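PDB 4AK2: BT_4661 from Bacteroides thetaiotaomicron, which binds heparin and heparan sulphate, probably as a SusE-like glycan-binding protein at the cell surface, the present chain being its ligand-binding domain. Local coordinates for residues F10-N15 with P41-T46. Residues are numbered along the deposited sequence; the frame is centred on the assembly and turned at random. Where two conformers were deposited one is given.
Sequences FRYGNN and PVPTAT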
# COMPACT_ATOMS: atom_id res chain seq x y z
N PHE A 10 -3.86 -12.16 -13.58
CA PHE A 10 -4.84 -11.29 -14.21
C PHE A 10 -4.39 -9.87 -13.92
O PHE A 10 -3.43 -9.68 -13.11
CB PHE A 10 -6.26 -11.54 -13.63
CG PHE A 10 -6.32 -11.52 -12.14
CD1 PHE A 10 -6.47 -10.32 -11.45
CD2 PHE A 10 -6.20 -12.70 -11.43
CE1 PHE A 10 -6.52 -10.30 -10.04
CE2 PHE A 10 -6.24 -12.71 -10.03
CZ PHE A 10 -6.39 -11.51 -9.34
N ARG A 11 -5.04 -8.89 -14.53
CA ARG A 11 -4.75 -7.49 -14.19
C ARG A 11 -6.05 -6.72 -14.22
O ARG A 11 -6.87 -6.94 -15.14
CB ARG A 11 -3.76 -6.80 -15.17
CG ARG A 11 -2.48 -7.56 -15.40
CD ARG A 11 -1.47 -6.79 -16.25
NE ARG A 11 -0.26 -7.60 -16.44
CZ ARG A 11 0.14 -8.11 -17.60
NH1 ARG A 11 -0.52 -7.85 -18.72
NH2 ARG A 11 1.21 -8.89 -17.64
N TYR A 12 -6.16 -5.76 -13.31
CA TYR A 12 -7.16 -4.73 -13.34
C TYR A 12 -6.59 -3.39 -13.87
O TYR A 12 -7.36 -2.54 -14.31
CB TYR A 12 -7.70 -4.48 -11.94
CG TYR A 12 -8.69 -5.53 -11.46
CD1 TYR A 12 -8.24 -6.76 -10.97
CD2 TYR A 12 -10.09 -5.30 -11.49
CE1 TYR A 12 -9.11 -7.73 -10.51
CE2 TYR A 12 -10.98 -6.27 -10.99
CZ TYR A 12 -10.49 -7.49 -10.55
OH TYR A 12 -11.35 -8.46 -10.06
N GLY A 13 -5.26 -3.20 -13.82
CA GLY A 13 -4.71 -1.89 -14.21
C GLY A 13 -4.95 -0.81 -13.18
O GLY A 13 -4.94 -1.05 -11.98
N ASN A 14 -5.10 0.42 -13.63
CA ASN A 14 -5.20 1.56 -12.73
C ASN A 14 -5.98 2.64 -13.44
O ASN A 14 -6.08 2.62 -14.68
CB ASN A 14 -3.81 2.04 -12.32
CG ASN A 14 -3.03 2.67 -13.46
OD1 ASN A 14 -3.21 3.84 -13.80
ND2 ASN A 14 -2.15 1.86 -14.06
N ASN A 15 -6.56 3.56 -12.68
CA ASN A 15 -7.26 4.69 -13.25
C ASN A 15 -6.44 5.99 -13.07
O ASN A 15 -7.04 7.07 -12.99
CB ASN A 15 -8.67 4.83 -12.67
CG ASN A 15 -8.66 5.25 -11.21
OD1 ASN A 15 -7.62 5.26 -10.55
ND2 ASN A 15 -9.84 5.61 -10.70
N PRO A 41 -13.84 -1.34 -10.42
CA PRO A 41 -12.95 -1.82 -11.49
C PRO A 41 -13.30 -3.23 -11.94
O PRO A 41 -13.69 -4.10 -11.15
CB PRO A 41 -11.57 -1.82 -10.87
CG PRO A 41 -11.71 -1.33 -9.51
CD PRO A 41 -13.15 -1.04 -9.16
N VAL A 42 -13.07 -3.44 -13.24
CA VAL A 42 -13.20 -4.77 -13.82
C VAL A 42 -11.86 -5.19 -14.41
O VAL A 42 -11.02 -4.35 -14.84
CB VAL A 42 -14.29 -4.87 -14.91
CG1 VAL A 42 -15.69 -4.72 -14.32
CG2 VAL A 42 -14.01 -3.87 -16.04
N PRO A 43 -11.61 -6.51 -14.43
CA PRO A 43 -10.31 -6.93 -14.96
C PRO A 43 -10.18 -6.70 -16.46
O PRO A 43 -11.16 -6.73 -17.23
CB PRO A 43 -10.28 -8.42 -14.60
CG PRO A 43 -11.72 -8.82 -14.57
CD PRO A 43 -12.45 -7.64 -13.99
N THR A 44 -8.94 -6.52 -16.88
CA THR A 44 -8.67 -6.18 -18.29
C THR A 44 -7.66 -7.09 -18.97
O THR A 44 -7.47 -6.96 -20.18
CB THR A 44 -8.18 -4.73 -18.43
OG1 THR A 44 -6.90 -4.60 -17.79
CG2 THR A 44 -9.22 -3.76 -17.88
N ALA A 45 -7.05 -8.02 -18.24
CA ALA A 45 -6.00 -8.88 -18.83
C ALA A 45 -5.90 -10.18 -18.07
O ALA A 45 -6.09 -10.19 -16.84
CB ALA A 45 -4.63 -8.18 -18.85
N THR A 46 -5.47 -11.23 -18.76
CA THR A 46 -5.12 -12.49 -18.12
C THR A 46 -4.39 -13.37 -19.09
O THR A 46 -4.56 -13.20 -20.29
CB THR A 46 -6.39 -13.24 -17.56
OG1 THR A 46 -5.96 -14.40 -16.85
CG2 THR A 46 -7.33 -13.68 -18.68
O HOH W 1 -10.04 -2.03 -14.13
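R11 and A45 face each other as a hydrogen-bonded antiparallel pair, R11 N donating to A45 O at 2.9 Å, while F10 and T46 form the neighbouring non-hydrogen-bonded pair. R11 O takes two donors: T44 N at 2.7 Å, with a nearly straight N-H...O angle of 175° and in the carbonyl plane, and A45 N at 3.3 Å, more bent at 137°. Two consecutive residues thus oppose R11, the signature of a classic beta bulge, here in a two-stranded ribbon beside the four-stranded sheet of strands 27-30, 105-115, 89-98 and 56-63. Beyond the last direct backbone bond, one water donates to both Y12 O and V42 O, bridging the two segments. Y12 buries more area against 41-46 than any other residue of 10-15, its ring meeting P41, V42 and P43. P43 lies over one face, its CB 4.1 Å from the ring centroid and 8° off the normal, a CH-pi contact, and P43 CD comes within 3.6 Å of Y12 CE2. P41 O lies at the ring edge, and P41 CB is 3.8 Å from Y12 CD2. Y12 OH is hydrogen-bonded to G77 O; an alanine here would probably leave P43 without its aromatic face and G77 O without this donor, opening a gap beside P41. On the ribbon face bearing R11 and A45, the R11 chain runs extended from CG to NE, the two CB atoms 4.0 Å apart.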